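Local atomic coordinates of Phosphoglucomutase/phosphomannomutase family protein (Burkholderia thailandensis, PDB entry 3UW2), a protein that probably transfers a phosphoryl group from one position to another within a sugar phosphate, as a metal-dependent phosphohexose mutase. Residues His236-His241 with Gly267-Val272; Gln246-Lys251 with Gly260-Gly265. All coordinates share one frame; numbering follows the deposited sequence. Where two conformers were deposited one is given.

Contact 1 (His236-His241 with Gly267-Val272); sequences HPDPAH and GDRLGV. With ZN (zinc ion), chain K.
R269 reaches across to D238 and A240 from the end of the DGDGD metal-binding loop of domain II, the alpha/beta/alpha domain with this signature in phosphohexose mutases. Its CB points at the other segment but meets no atom closely, the nearest P239 ring atom, CG, being 5.2 Å away. CG and CD carry the chain on without touching the turn, and a bend at chi3 (-78°) brings the guanidinium to it. NE sits 4.2 Å from the zinc ion and has D264 as its hydrogen-bond partner. Beyond it, NH1 has the methyl of A240 at 4.0 Å. NH2 is 4.2 Å from D238 OD1, which, like the A240 methyl, lies oblique to the guanidinium. That is too far for a salt bridge, though the opposite charges should still attract; a phosphate ion near NH2 makes a long, weak ion pair. D268, just before R269, binds zinc through OD1 at 2.1 Å, while its OD2 pairs with K140. P239 packs on the backbone of strand 270-272, its CB 4.4 Å from the CA of G271. D238 to H241 form a type I turn, and the H241 ring is tied back to D238, the first residue of the turn: ND1 donates to D238 OD2 over 2.7 Å, nearly in the ring plane but meeting the carboxylate from above its own plane.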
ATOM      1  N   HIS A 236     -17.448  -0.119   1.990  1.00 35.27           N
ATOM      2  CA  HIS A 236     -16.259   0.397   1.276  1.00 35.74           C
ATOM      3  C   HIS A 236     -15.125  -0.619   1.248  1.00 31.35           C
ATOM      4  O   HIS A 236     -14.938  -1.380   2.202  1.00 30.62           O
ATOM      5  CB  HIS A 236     -15.808   1.756   1.813  1.00 37.48           C
ATOM      6  CG  HIS A 236     -16.822   2.856   1.564  1.00 44.97           C
ATOM      7  ND1 HIS A 236     -16.641   4.123   1.975  1.00 44.97           N
ATOM      8  CD2 HIS A 236     -18.080   2.824   0.925  1.00 44.33           C
ATOM      9  CE1 HIS A 236     -17.708   4.872   1.625  1.00 45.66           C
ATOM     10  NE2 HIS A 236     -18.576   4.079   0.964  1.00 47.97           N
ATOM     11  N   PRO A 237     -14.367  -0.646   0.151  1.00 28.26           N
ATOM     12  CA  PRO A 237     -13.271  -1.595   0.085  1.00 29.24           C
ATOM     13  C   PRO A 237     -12.064  -1.012   0.869  1.00 29.81           C
ATOM     14  O   PRO A 237     -11.106  -0.442   0.304  1.00 29.57           O
ATOM     15  CB  PRO A 237     -13.055  -1.770  -1.447  1.00 25.75           C
ATOM     16  CG  PRO A 237     -13.431  -0.440  -1.982  1.00 26.48           C
ATOM     17  CD  PRO A 237     -14.441   0.194  -1.068  1.00 31.02           C
ATOM     18  N   ASP A 238     -12.146  -1.179   2.189  1.00 31.37           N
ATOM     19  CA  ASP A 238     -11.258  -0.495   3.097  1.00 33.72           C
ATOM     20  C   ASP A 238     -11.008  -1.430   4.302  1.00 33.89           C
ATOM     21  O   ASP A 238     -11.609  -1.275   5.344  1.00 36.60           O
ATOM     22  CB  ASP A 238     -11.877   0.887   3.442  1.00 39.18           C
ATOM     23  CG  ASP A 238     -11.094   1.674   4.546  1.00 41.45           C
ATOM     24  OD1 ASP A 238      -9.881   1.511   4.675  1.00 39.58           O
ATOM     25  OD2 ASP A 238     -11.739   2.445   5.279  1.00 47.58           O
ATOM     26  N   PRO A 239     -10.162  -2.461   4.101  1.00 35.05           N
ATOM     27  CA  PRO A 239      -9.884  -3.483   5.078  1.00 36.15           C
ATOM     28  C   PRO A 239      -9.150  -2.957   6.311  1.00 42.20           C
ATOM     29  O   PRO A 239      -9.070  -3.663   7.292  1.00 42.66           O
ATOM     30  CB  PRO A 239      -9.064  -4.521   4.290  1.00 35.80           C
ATOM     31  CG  PRO A 239      -8.542  -3.808   3.083  1.00 32.86           C
ATOM     32  CD  PRO A 239      -9.548  -2.758   2.793  1.00 32.11           C
ATOM     33  N   ALA A 240      -8.660  -1.708   6.255  1.00 42.24           N
ATOM     34  CA  ALA A 240      -8.088  -1.030   7.400  1.00 42.23           C
ATOM     35  C   ALA A 240      -9.105  -0.785   8.518  1.00 48.21           C
ATOM     36  O   ALA A 240      -8.706  -0.651   9.669  1.00 42.00           O
ATOM     37  CB  ALA A 240      -7.408   0.272   6.986  1.00 40.38           C
ATOM     38  N   HIS A 241     -10.411  -0.753   8.197  1.00 49.00           N
ATOM     39  CA  HIS A 241     -11.435  -0.713   9.261  1.00 50.07           C
ATOM     40  C   HIS A 241     -12.024  -2.094   9.486  1.00 48.71           C
ATOM     41  O   HIS A 241     -12.615  -2.663   8.574  1.00 47.70           O
ATOM     42  CB  HIS A 241     -12.544   0.302   8.950  1.00 54.74           C
ATOM     43  CG  HIS A 241     -12.111   1.752   9.047  1.00 61.17           C
ATOM     44  ND1 HIS A 241     -11.671   2.457   7.974  1.00 60.88           N
ATOM     45  CD2 HIS A 241     -12.076   2.631  10.140  1.00 61.95           C
ATOM     46  CE1 HIS A 241     -11.356   3.711   8.357  1.00 63.32           C
ATOM     47  NE2 HIS A 241     -11.611   3.819   9.684  1.00 68.38           N
ATOM     48  N   GLY A 267      -6.542  -2.723  -4.994  1.00 26.15           N
ATOM     49  CA  GLY A 267      -5.812  -4.014  -4.996  1.00 26.91           C
ATOM     50  C   GLY A 267      -4.311  -3.877  -4.564  1.00 26.00           C
ATOM     51  O   GLY A 267      -3.548  -4.794  -4.739  1.00 25.35           O
ATOM     52  N   ASP A 268      -3.868  -2.740  -4.045  1.00 25.44           N
ATOM     53  CA  ASP A 268      -2.437  -2.713  -3.601  1.00 28.11           C
ATOM     54  C   ASP A 268      -2.338  -3.027  -2.071  1.00 29.40           C
ATOM     55  O   ASP A 268      -1.273  -2.905  -1.471  1.00 30.40           O
ATOM     56  CB  ASP A 268      -1.723  -1.425  -4.012  1.00 28.90           C
ATOM     57  CG  ASP A 268      -2.243  -0.223  -3.273  1.00 35.46           C
ATOM     58  OD1 ASP A 268      -3.178  -0.424  -2.496  1.00 33.79           O
ATOM     59  OD2 ASP A 268      -1.762   0.918  -3.475  1.00 33.85           O
ATOM     60  N   ARG A 269      -3.458  -3.445  -1.457  1.00 27.40           N
ATOM     61  CA  ARG A 269      -3.424  -3.883  -0.071  1.00 30.85           C
ATOM     62  C   ARG A 269      -4.290  -5.129   0.133  1.00 30.76           C
ATOM     63  O   ARG A 269      -5.420  -5.203  -0.410  1.00 29.54           O
ATOM     64  CB  ARG A 269      -3.910  -2.801   0.891  1.00 33.86           C
ATOM     65  CG  ARG A 269      -3.045  -1.559   0.932  1.00 45.30           C
ATOM     66  CD  ARG A 269      -3.456  -0.647   2.098  1.00 48.76           C
ATOM     67  NE  ARG A 269      -4.658   0.126   1.793  1.00 55.51           N
ATOM     68  CZ  ARG A 269      -5.336   0.868   2.673  1.00 67.74           C
ATOM     69  NH1 ARG A 269      -4.938   0.967   3.948  1.00 67.43           N
ATOM     70  NH2 ARG A 269      -6.423   1.522   2.270  1.00 69.16           N
ATOM     71  N   LEU A 270      -3.781  -6.068   0.931  1.00 31.66           N
ATOM     72  CA  LEU A 270      -4.497  -7.310   1.283  1.00 32.34           C
ATOM     73  C   LEU A 270      -4.726  -7.383   2.808  1.00 32.96           C
ATOM     74  O   LEU A 270      -3.762  -7.219   3.603  1.00 28.85           O
ATOM     75  CB  LEU A 270      -3.665  -8.541   0.845  1.00 32.04           C
ATOM     76  CG  LEU A 270      -4.151  -9.937   1.296  1.00 31.24           C
ATOM     77  CD1 LEU A 270      -5.343 -10.368   0.497  1.00 33.65           C
ATOM     78  CD2 LEU A 270      -3.014 -10.950   1.138  1.00 33.29           C
ATOM     79  N   GLY A 271      -5.995  -7.620   3.174  1.00 30.41           N
ATOM     80  CA  GLY A 271      -6.399  -8.015   4.551  1.00 32.38           C
ATOM     81  C   GLY A 271      -6.587  -9.527   4.630  1.00 32.36           C
ATOM     82  O   GLY A 271      -7.107 -10.128   3.676  1.00 32.57           O
ATOM     83  N   VAL A 272      -6.206 -10.140   5.765  1.00 31.24           N
ATOM     84  CA  VAL A 272      -6.161 -11.604   5.940  1.00 29.89           C
ATOM     85  C   VAL A 272      -6.857 -11.908   7.237  1.00 34.29           C
ATOM     86  O   VAL A 272      -6.515 -11.354   8.294  1.00 32.11           O
ATOM     87  CB  VAL A 272      -4.681 -12.151   6.036  1.00 29.18           C
ATOM     88  CG1 VAL A 272      -4.660 -13.657   6.358  1.00 29.34           C
ATOM     89  CG2 VAL A 272      -3.893 -11.850   4.762  1.00 27.91           C
TER
HETATM   90 ZN    ZN K 474      -4.857   0.885  -2.316  1.00 57.22          ZN

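Contact 2 (Gln246-Lys251 with Gly260-Gly265); sequences QDVIAK and GFAFDG. With ZN (zinc ion), chain K.
Helix 246-251 runs nearly antiparallel to strand 260-263, at 162° between their N-to-C directions, with the two axes 8.7 Å apart at closest approach. The backbones come nearest where V248 faces G260, whose CA atoms are 6.0 Å apart. No hydrogen bond crosses between the segments; the union is apolar, and one valine carries it. V248 aims its CB at the strand and divides its two methyls along it. CG1, roughly anti to the backbone N (chi1 156°), comes down on the bare CA of G260 at 3.8 Å, a spot where glycine presents no side chain of its own. CG2 takes the next stretch: it meets the methyl of A262 at 4.3 Å and lies equally far from the carbonyl O of F261. Because side chains alternate along a strand, G260 and A262 offer their small profiles to the helix while F261 turns its ring to the other face of the sheet, where it stacks edge-to-face on F214. L224 and V273, on the two outermost strands, complete the bed under V248. After F263 the strand gives way to a loop at D264, whose OD2 binds the zinc ion at 2.2 Å. Helix 246-254 links strand 221-224 to strand 259-263, passing over the intervening strand 197-200. This is a beta-alpha-beta crossover of an alpha/beta/alpha domain, with a metal-binding aspartate just beyond its second strand.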
ATOM      1  N   GLN A 246     -16.396  -7.742   8.499  1.00 35.13           N
ATOM      2  CA  GLN A 246     -17.393  -8.549   9.212  0.61 35.28           C
ATOM      3  C   GLN A 246     -18.067  -9.565   8.281  1.00 35.45           C
ATOM      4  O   GLN A 246     -18.425 -10.647   8.744  1.00 35.79           O
ATOM      5  CB  GLN A 246     -18.391  -7.684  10.001  0.61 37.94           C
ATOM      6  CG  GLN A 246     -17.706  -6.842  11.086  0.61 38.89           C
ATOM      7  CD  GLN A 246     -16.873  -7.699  12.035  0.61 39.74           C
ATOM      8  OE1 GLN A 246     -17.384  -8.663  12.590  0.61 41.86           O
ATOM      9  NE2 GLN A 246     -15.581  -7.373  12.193  0.61 39.12           N
ATOM     10  N   ASP A 247     -18.176  -9.255   6.979  1.00 32.32           N
ATOM     11  CA  ASP A 247     -18.741 -10.193   5.996  1.00 32.50           C
ATOM     12  C   ASP A 247     -17.832 -11.362   5.743  1.00 33.21           C
ATOM     13  O   ASP A 247     -18.322 -12.497   5.621  1.00 31.53           O
ATOM     14  CB  ASP A 247     -19.046  -9.516   4.660  1.00 33.68           C
ATOM     15  CG  ASP A 247     -20.174  -8.512   4.788  1.00 40.01           C
ATOM     16  OD1 ASP A 247     -21.281  -8.930   5.121  1.00 41.11           O
ATOM     17  OD2 ASP A 247     -19.952  -7.301   4.627  1.00 40.74           O
ATOM     18  N   VAL A 248     -16.516 -11.106   5.625  1.00 31.73           N
ATOM     19  CA  VAL A 248     -15.553 -12.185   5.415  1.00 30.67           C
ATOM     20  C   VAL A 248     -15.583 -13.112   6.688  1.00 34.09           C
ATOM     21  O   VAL A 248     -15.536 -14.353   6.556  1.00 31.36           O
ATOM     22  CB  VAL A 248     -14.104 -11.624   5.240  1.00 32.24           C
ATOM     23  CG1 VAL A 248     -13.046 -12.670   5.604  1.00 31.09           C
ATOM     24  CG2 VAL A 248     -13.911 -11.058   3.849  1.00 31.41           C
ATOM     25  N   ILE A 249     -15.699 -12.530   7.886  1.00 32.33           N
ATOM     26  CA  ILE A 249     -15.645 -13.312   9.137  1.00 34.54           C
ATOM     27  C   ILE A 249     -16.894 -14.210   9.194  1.00 37.46           C
ATOM     28  O   ILE A 249     -16.818 -15.404   9.519  1.00 38.37           O
ATOM     29  CB  ILE A 249     -15.566 -12.400  10.381  1.00 37.24           C
ATOM     30  CG1 ILE A 249     -14.148 -11.835  10.585  1.00 37.37           C
ATOM     31  CG2 ILE A 249     -16.111 -13.088  11.674  1.00 39.12           C
ATOM     32  CD1 ILE A 249     -14.110 -10.617  11.486  1.00 39.20           C
ATOM     33  N   ALA A 250     -18.057 -13.632   8.851  1.00 36.09           N
ATOM     34  CA  ALA A 250     -19.316 -14.371   8.876  1.00 34.76           C
ATOM     35  C   ALA A 250     -19.293 -15.478   7.831  1.00 36.52           C
ATOM     36  O   ALA A 250     -19.809 -16.560   8.075  1.00 37.83           O
ATOM     37  CB  ALA A 250     -20.516 -13.435   8.676  1.00 34.02           C
ATOM     38  N   LYS A 251     -18.739 -15.220   6.658  1.00 33.41           N
ATOM     39  CA  LYS A 251     -18.663 -16.203   5.614  1.00 34.99           C
ATOM     40  C   LYS A 251     -17.756 -17.383   5.948  1.00 37.47           C
ATOM     41  O   LYS A 251     -18.073 -18.525   5.577  1.00 39.27           O
ATOM     42  CB  LYS A 251     -18.161 -15.544   4.313  1.00 35.01           C
ATOM     43  CG  LYS A 251     -18.577 -16.254   3.070  1.00 37.71           C
ATOM     44  CD  LYS A 251     -20.108 -16.466   2.986  1.00 36.80           C
ATOM     45  CE  LYS A 251     -20.808 -15.308   2.294  1.00 37.53           C
ATOM     46  NZ  LYS A 251     -22.292 -15.493   2.482  1.00 34.41           N
ATOM     47  N   GLY A 260      -9.750 -16.148   4.727  1.00 33.77           N
ATOM     48  CA  GLY A 260     -10.430 -15.003   4.102  1.00 31.88           C
ATOM     49  C   GLY A 260      -9.478 -13.927   3.615  1.00 32.24           C
ATOM     50  O   GLY A 260      -8.549 -13.566   4.352  1.00 32.30           O
ATOM     51  N   PHE A 261      -9.625 -13.479   2.351  1.00 29.94           N
ATOM     52  CA  PHE A 261      -8.788 -12.348   1.837  1.00 30.60           C
ATOM     53  C   PHE A 261      -9.725 -11.173   1.524  1.00 32.77           C
ATOM     54  O   PHE A 261     -10.744 -11.353   0.885  1.00 32.10           O
ATOM     55  CB  PHE A 261      -8.126 -12.683   0.497  1.00 30.26           C
ATOM     56  CG  PHE A 261      -6.939 -13.624   0.566  1.00 31.15           C
ATOM     57  CD1 PHE A 261      -6.396 -14.047   1.782  1.00 30.32           C
ATOM     58  CD2 PHE A 261      -6.330 -14.040  -0.637  1.00 32.01           C
ATOM     59  CE1 PHE A 261      -5.285 -14.902   1.807  1.00 31.50           C
ATOM     60  CE2 PHE A 261      -5.242 -14.917  -0.629  1.00 31.93           C
ATOM     61  CZ  PHE A 261      -4.697 -15.325   0.602  1.00 31.44           C
ATOM     62  N   ALA A 262      -9.369  -9.967   1.953  1.00 32.52           N
ATOM     63  CA  ALA A 262     -10.152  -8.759   1.616  1.00 31.41           C
ATOM     64  C   ALA A 262      -9.224  -7.698   0.990  1.00 32.24           C
ATOM     65  O   ALA A 262      -8.125  -7.494   1.506  1.00 31.95           O
ATOM     66  CB  ALA A 262     -10.818  -8.211   2.856  1.00 30.51           C
ATOM     67  N   PHE A 263      -9.631  -7.094  -0.149  1.00 28.24           N
ATOM     68  CA  PHE A 263      -8.759  -6.197  -0.874  1.00 28.46           C
ATOM     69  C   PHE A 263      -9.255  -4.810  -0.661  1.00 27.98           C
ATOM     70  O   PHE A 263     -10.452  -4.598  -0.468  1.00 30.78           O
ATOM     71  CB  PHE A 263      -8.764  -6.548  -2.371  1.00 26.17           C
ATOM     72  CG  PHE A 263      -8.082  -7.836  -2.675  1.00 29.83           C
ATOM     73  CD1 PHE A 263      -6.688  -7.904  -2.677  1.00 29.98           C
ATOM     74  CD2 PHE A 263      -8.807  -8.979  -2.953  1.00 28.48           C
ATOM     75  CE1 PHE A 263      -6.054  -9.103  -2.983  1.00 33.09           C
ATOM     76  CE2 PHE A 263      -8.180 -10.180  -3.226  1.00 33.30           C
ATOM     77  CZ  PHE A 263      -6.793 -10.239  -3.257  1.00 36.20           C
ATOM     78  N   ASP A 264      -8.352  -3.850  -0.699  1.00 28.88           N
ATOM     79  CA  ASP A 264      -8.780  -2.477  -0.722  1.00 30.05           C
ATOM     80  C   ASP A 264      -9.194  -2.117  -2.168  1.00 26.13           C
ATOM     81  O   ASP A 264      -9.110  -2.959  -3.060  1.00 25.29           O
ATOM     82  CB  ASP A 264      -7.702  -1.554  -0.167  1.00 30.90           C
ATOM     83  CG  ASP A 264      -6.583  -1.293  -1.140  1.00 30.84           C
ATOM     84  OD1 ASP A 264      -6.327  -2.038  -2.111  1.00 29.07           O
ATOM     85  OD2 ASP A 264      -5.884  -0.343  -0.817  1.00 37.97           O
ATOM     86  N   GLY A 265      -9.687  -0.895  -2.381  1.00 26.61           N
ATOM     87  CA  GLY A 265     -10.400  -0.634  -3.662  1.00 29.05           C
ATOM     88  C   GLY A 265      -9.562  -0.698  -4.908  1.00 28.45           C
ATOM     89  O   GLY A 265     -10.116  -0.906  -5.982  1.00 32.59           O
TER
HETATM   90 ZN    ZN K 474      -4.857   0.885  -2.316  1.00 57.22          ZN

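Contacts 1 and 2 are neighbours in domain II, their centres 8 Å apart, and join through adjacent antiparallel strands: G271 N probably donates to A262 O at 2.7 Å. The chain passes from the 236-241 turn through the helix and strand of contact 2 before returning in 267-272. Both contacts reach the zinc ion, which D264 of contact 2 and D268 of contact 1 bind together with D266. At 2.9 Å, the salt bridge from R269 NE to D264 OD2 ties an arginine of one contact to a metal ligand of the other. The prolines also pack against the metal loop, with P239 CD 3.6 Å from D264 CA and P237 CG 3.5 Å from G265 CA.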